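Local coordinates for protein isomaltose glucohydrolase (Kribbella flavida, PDB 5Z3E) that hydrolyses the alpha-1,6-glucosidic linkage of isomaltose from the non-reducing end, yielding beta-D-glucose and D-glucose, in the intracellular breakdown of a cyclic tetrasaccharide made from starch, at residues A[91-96]-A[161-166]; A[169-174]-A[223-228]. The protein carries 1 engineered substitution. All blocks are in the same frame, centred on the assembly; numbering follows the deposited sequence. Where two conformers were deposited one is given.

Interaction 1: residues A[91-96]-A[161-166]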
loop_
_atom_site.group_PDB
_atom_site.type_symbol
_atom_site.label_atom_id
_atom_site.label_comp_id
_atom_site.label_asym_id
_atom_site.label_seq_id
_atom_site.Cartn_x
_atom_site.Cartn_y
_atom_site.Cartn_z
ATOM N N ALA A 91 -6.664 -16.403 -10.924
ATOM C CA ALA A 91 -5.648 -16.473 -11.948
ATOM C C ALA A 91 -4.863 -15.164 -12.037
ATOM O O ALA A 91 -3.637 -15.177 -12.031
ATOM C CB ALA A 91 -6.269 -16.818 -13.307
ATOM N N SER A 92 -5.558 -14.025 -12.114
ATOM C CA SER A 92 -4.868 -12.755 -12.263
ATOM C C SER A 92 -3.991 -12.457 -11.056
ATOM O O SER A 92 -2.831 -12.058 -11.210
ATOM C CB SER A 92 -5.883 -11.628 -12.458
ATOM O OG SER A 92 -5.250 -10.363 -12.408
ATOM N N ALA A 93 -4.545 -12.611 -9.859
ATOM C CA ALA A 93 -3.748 -12.350 -8.663
ATOM C C ALA A 93 -2.528 -13.261 -8.626
ATOM O O ALA A 93 -1.432 -12.820 -8.275
ATOM C CB ALA A 93 -4.611 -12.514 -7.416
ATOM N N GLY A 94 -2.711 -14.532 -8.952
ATOM C CA GLY A 94 -1.596 -15.457 -8.948
ATOM C C GLY A 94 -0.507 -15.086 -9.909
ATOM O O GLY A 94 0.679 -15.310 -9.623
ATOM N N ARG A 95 -0.869 -14.543 -11.064
ATOM C CA ARG A 95 0.138 -14.118 -12.030
ATOM C C ARG A 95 0.940 -12.919 -11.508
ATOM O O ARG A 95 2.138 -12.821 -11.793
ATOM C CB ARG A 95 -0.447 -13.812 -13.393
ATOM C CG ARG A 95 -0.999 -15.082 -14.094
ATOM C CD ARG A 95 -0.836 -15.017 -15.608
ATOM N NE ARG A 95 0.558 -15.066 -15.926
ATOM C CZ ARG A 95 1.121 -14.302 -16.968
ATOM N NH1 ARG A 95 2.389 -14.360 -17.149
ATOM N NH2 ARG A 95 0.340 -13.535 -17.750
ATOM N N PHE A 96 0.293 -12.016 -10.766
ATOM C CA PHE A 96 1.032 -10.950 -10.113
ATOM C C PHE A 96 2.030 -11.525 -9.106
ATOM O O PHE A 96 3.199 -11.136 -9.093
ATOM C CB PHE A 96 0.077 -9.964 -9.426
ATOM C CG PHE A 96 0.809 -8.961 -8.590
ATOM C CD1 PHE A 96 1.510 -7.925 -9.189
ATOM C CD2 PHE A 96 0.826 -9.081 -7.215
ATOM C CE1 PHE A 96 2.204 -7.023 -8.405
ATOM C CE2 PHE A 96 1.515 -8.174 -6.458
ATOM C CZ PHE A 96 2.198 -7.156 -7.051
ATOM N N VAL A 161 0.503 -13.858 1.401
ATOM C CA VAL A 161 -0.003 -14.724 2.460
ATOM C C VAL A 161 -1.516 -14.649 2.515
ATOM O O VAL A 161 -2.207 -15.672 2.645
ATOM C CB VAL A 161 0.637 -14.349 3.805
ATOM C CG1 VAL A 161 -0.058 -15.071 4.960
ATOM C CG2 VAL A 161 2.119 -14.688 3.807
ATOM N N THR A 162 -2.061 -13.445 2.444
ATOM C CA THR A 162 -3.513 -13.252 2.545
ATOM C C THR A 162 -4.221 -13.939 1.389
ATOM O O THR A 162 -5.263 -14.595 1.570
ATOM C CB THR A 162 -3.842 -11.752 2.604
ATOM O OG1 THR A 162 -3.214 -11.186 3.747
ATOM C CG2 THR A 162 -5.329 -11.498 2.715
ATOM N N HIS A 163 -3.678 -13.811 0.181
ATOM C CA HIS A 163 -4.234 -14.462 -1.000
ATOM C C HIS A 163 -4.226 -15.978 -0.865
ATOM O O HIS A 163 -5.215 -16.648 -1.148
ATOM C CB HIS A 163 -3.424 -14.011 -2.213
ATOM C CG HIS A 163 -3.786 -14.711 -3.472
ATOM N ND1 HIS A 163 -5.049 -14.613 -4.033
ATOM C CD2 HIS A 163 -3.044 -15.521 -4.259
ATOM C CE1 HIS A 163 -5.029 -15.346 -5.127
ATOM N NE2 HIS A 163 -3.836 -15.911 -5.296
ATOM N N ALA A 164 -3.086 -16.533 -0.443
ATOM C CA ALA A 164 -2.993 -17.966 -0.308
ATOM C C ALA A 164 -3.952 -18.504 0.734
ATOM O O ALA A 164 -4.536 -19.584 0.555
ATOM C CB ALA A 164 -1.567 -18.384 0.004
ATOM N N ALA A 165 -4.120 -17.792 1.833
ATOM C CA ALA A 165 -5.076 -18.223 2.853
ATOM C C ALA A 165 -6.492 -18.170 2.321
ATOM O O ALA A 165 -7.289 -19.084 2.559
ATOM C CB ALA A 165 -4.947 -17.352 4.095
ATOM N N ARG A 166 -6.843 -17.110 1.602
ATOM C CA ARG A 166 -8.199 -16.941 1.090
ATOM C C ARG A 166 -8.583 -18.078 0.165
ATOM O O ARG A 166 -9.714 -18.561 0.200
ATOM C CB ARG A 166 -8.292 -15.609 0.351
ATOM C CG ARG A 166 -9.649 -15.347 -0.286
ATOM C CD ARG A 166 -9.727 -13.969 -0.928
ATOM N NE ARG A 166 -9.673 -12.931 0.108
ATOM C CZ ARG A 166 -8.686 -12.060 0.309
ATOM N NH1 ARG A 166 -8.733 -11.263 1.355
ATOM N NH2 ARG A 166 -7.656 -11.985 -0.513
#
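A93 sets its methyl group over one face of the H163 imidazole, a CH-pi contact in which A93 CB lies 4.0 Å from the centroid of the H163 ring and 28° off the ring normal. The methyl sits nearest the carbon between the two nitrogens, with A93 CB 3.7 Å from H163 CE1. H163 CG stands anti to its own backbone N (chi1 174°), which carries the ring across to helix 90-105. The tight part ends there. The next approach, G94 N to H163 NE2 at 4.1 Å, is oblique to the ring and is no hydrogen bond, while A91, R95 and A165, all exposed, make no contact across the pair. With the A93 and H163 CA atoms 8.0 Å apart and 90 Å² buried, the contact rests on a single imidazole, met by the A93 methyl and approached by the G94 backbone. Replacing H163 by an alanine removes the ring, which would probably leave a gap beneath the A93 methyl and take from S85 one of its partners. The bond of H163 ND1 with S85 OG ties the ring to helix 74-87, and the rings of H97 and H167 also meet it. This is plain helix packing in the (alpha/alpha)6-barrel typical of GH15 enzymes, away from the active-site residues. The ring does two jobs: its pi face receives a methyl, while ND1 is held in a hydrogen bond that probably limits its rotation.

Interaction 2: residues A[169-174]-A[223-228]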
loop_
_atom_site.group_PDB
_atom_site.type_symbol
_atom_site.label_atom_id
_atom_site.label_comp_id
_atom_site.label_asym_id
_atom_site.label_seq_id
_atom_site.Cartn_x
_atom_site.Cartn_y
_atom_site.Cartn_z
ATOM N N LEU A 169 -4.212 -21.949 -1.156
ATOM C CA LEU A 169 -3.088 -22.199 -2.051
ATOM C C LEU A 169 -1.833 -22.535 -1.276
ATOM O O LEU A 169 -1.617 -22.067 -0.168
ATOM C CB LEU A 169 -2.836 -20.988 -2.929
ATOM C CG LEU A 169 -4.073 -20.448 -3.647
ATOM C CD1 LEU A 169 -3.722 -19.195 -4.428
ATOM C CD2 LEU A 169 -4.699 -21.501 -4.540
ATOM N N ASP A 170 -0.969 -23.331 -1.905
ATOM C CA ASP A 170 0.330 -23.726 -1.344
ATOM C C ASP A 170 1.364 -22.626 -1.588
ATOM O O ASP A 170 1.772 -22.355 -2.715
ATOM C CB ASP A 170 0.756 -25.027 -2.006
ATOM C CG ASP A 170 2.015 -25.622 -1.454
ATOM O OD1 ASP A 170 2.714 -24.971 -0.664
ATOM O OD2 ASP A 170 2.334 -26.771 -1.860
ATOM N N LEU A 171 1.811 -21.999 -0.502
ATOM C CA LEU A 171 2.792 -20.932 -0.555
ATOM C C LEU A 171 4.147 -21.362 -1.070
ATOM O O LEU A 171 4.953 -20.496 -1.422
ATOM C CB LEU A 171 2.931 -20.236 0.800
ATOM C CG LEU A 171 1.806 -19.249 1.111
ATOM C CD1 LEU A 171 1.730 -18.976 2.585
ATOM C CD2 LEU A 171 1.963 -17.976 0.335
ATOM N N GLU A 172 4.432 -22.665 -1.164
ATOM C CA GLU A 172 5.709 -23.081 -1.747
ATOM C C GLU A 172 5.862 -22.564 -3.173
ATOM O O GLU A 172 6.982 -22.377 -3.649
ATOM C CB GLU A 172 5.882 -24.598 -1.648
ATOM C CG GLU A 172 7.244 -25.116 -2.068
ATOM C CD GLU A 172 8.409 -24.736 -1.176
ATOM O OE1 GLU A 172 8.225 -24.274 -0.059
ATOM O OE2 GLU A 172 9.556 -24.942 -1.605
ATOM N N ARG A 173 4.747 -22.310 -3.882
ATOM C CA ARG A 173 4.798 -21.695 -5.209
ATOM C C ARG A 173 5.608 -20.403 -5.230
ATOM O O ARG A 173 6.241 -20.107 -6.245
ATOM C CB ARG A 173 3.353 -21.436 -5.668
ATOM C CG ARG A 173 3.187 -20.667 -6.985
ATOM C CD ARG A 173 1.762 -20.724 -7.432
ATOM N NE ARG A 173 1.540 -19.870 -8.595
ATOM C CZ ARG A 173 0.345 -19.642 -9.137
ATOM N NH1 ARG A 173 -0.725 -20.233 -8.628
ATOM N NH2 ARG A 173 0.208 -18.814 -10.158
ATOM N N TRP A 174 5.549 -19.637 -4.137
ATOM C CA TRP A 174 6.159 -18.307 -4.065
ATOM C C TRP A 174 7.203 -18.202 -2.954
ATOM O O TRP A 174 7.712 -17.119 -2.676
ATOM C CB TRP A 174 5.065 -17.248 -3.862
ATOM C CG TRP A 174 4.054 -17.243 -4.971
ATOM C CD1 TRP A 174 4.287 -16.977 -6.283
ATOM C CD2 TRP A 174 2.640 -17.500 -4.873
ATOM N NE1 TRP A 174 3.126 -17.049 -7.010
ATOM C CE2 TRP A 174 2.105 -17.371 -6.160
ATOM C CE3 TRP A 174 1.778 -17.845 -3.826
ATOM C CZ2 TRP A 174 0.736 -17.538 -6.419
ATOM C CZ3 TRP A 174 0.446 -18.033 -4.103
ATOM C CH2 TRP A 174 -0.064 -17.873 -5.378
ATOM N N ALA A 223 0.693 -20.888 9.250
ATOM C CA ALA A 223 0.981 -22.274 9.574
ATOM C C ALA A 223 1.807 -22.962 8.487
ATOM O O ALA A 223 2.664 -23.796 8.782
ATOM C CB ALA A 223 -0.308 -23.045 9.833
ATOM N N ALA A 224 1.550 -22.640 7.219
ATOM C CA ALA A 224 2.302 -23.245 6.129
ATOM C C ALA A 224 3.788 -22.914 6.206
ATOM O O ALA A 224 4.606 -23.621 5.604
ATOM C CB ALA A 224 1.744 -22.828 4.780
ATOM N N LEU A 225 4.135 -21.827 6.896
ATOM C CA LEU A 225 5.501 -21.345 7.014
ATOM C C LEU A 225 6.117 -21.608 8.382
ATOM O O LEU A 225 7.150 -21.042 8.725
ATOM C CB LEU A 225 5.545 -19.849 6.655
ATOM C CG LEU A 225 5.049 -19.537 5.239
ATOM C CD1 LEU A 225 4.896 -18.032 5.011
ATOM C CD2 LEU A 225 5.946 -20.146 4.170
ATOM N N ARG A 226 5.500 -22.502 9.160
ATOM C CA ARG A 226 5.906 -22.774 10.539
ATOM C C ARG A 226 7.326 -23.258 10.676
ATOM O O ARG A 226 7.939 -23.086 11.738
ATOM C CB ARG A 226 4.935 -23.776 11.184
ATOM C CG ARG A 226 4.910 -25.148 10.533
ATOM C CD ARG A 226 3.702 -25.962 11.005
ATOM N NE ARG A 226 4.048 -26.670 12.204
ATOM C CZ ARG A 226 3.159 -27.260 13.001
ATOM N NH1 ARG A 226 1.856 -27.183 12.721
ATOM N NH2 ARG A 226 3.624 -27.925 14.056
ATOM N N SER A 227 7.869 -23.897 9.638
ATOM C CA SER A 227 9.199 -24.454 9.715
ATOM C C SER A 227 10.247 -23.590 9.028
ATOM O O SER A 227 11.413 -23.968 8.951
ATOM C CB SER A 227 9.247 -25.876 9.141
ATOM O OG SER A 227 8.317 -26.724 9.775
ATOM N N ALA A 228 9.856 -22.412 8.539
ATOM C CA ALA A 228 10.829 -21.554 7.893
ATOM C C ALA A 228 11.900 -21.158 8.895
ATOM O O ALA A 228 11.608 -20.914 10.071
ATOM C CB ALA A 228 10.159 -20.313 7.348
#
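L171 reaches A224 and L225 with one methyl, CD1, and no hydrogen bond crosses between the two loops. Taken in order, 223-228 starts with the short 3-10 segment 223-224, where A224 directs its methyl toward L171. A224 CB lies 4.4 Å from L171 CD1, a loose apolar contact at the exposed border of the patch. In the backbone, A224 is also the residue nearest L171, the two CA atoms being 7.1 Å apart. L225 follows and makes the closer approach: its CD1 is 4.1 Å from L171 CD1, and the two leucine side chains cross at about a right angle. The CA-CB bond of L225 does not aim at L171; CG anti to the carbonyl carbon (chi1 -59°) and CD1 extended from CA together bring CD1 to L171. L225 also opens a type I beta turn, closed by the bond from A228 N to L225 O at 3.0 Å, which leads the chain away through R226 and S227 toward helix 231-248. On the facing loop, D170 OD1 accepts from E172 N at 2.9 Å in an Asx turn. The donor stands well above the carboxylate plane, yet the N-H...O angle is 163°, and the turn brackets L171 from its two chain neighbours. Further cover for L171 comes from I178 and C222, while W230 and R175 of helix 175-188 touch L225. This is plain packing away from the active site. With 110 Å² buried and only methyl groups meeting, the chemistry implies that the two interhelical loops are joined by apolar packing without directional bonds across the contact.

From the N terminus, the chain enters interaction 1 on helix 90-105 and closes it 65 residues later on helix 151-167. Interaction 2 then opens in the loop after that helix and closes 49 residues on, in the loop between helices 206-220 and 231-248. The two closures are therefore in series, neither nesting nor crossing. Their centres are nevertheless about 13 Å apart, and they touch. A164 O and L169 N, 2.9 Å apart, form a probable hydrogen bond. L169 CD1 packs 3.4 Å from H163 NE2, and L171 CD2 lies 3.6 Å from A164 CB. Together they tie three parts separated along the chain: helix 90-105, helix 151-167 with its following loop, and the 223-228 loop.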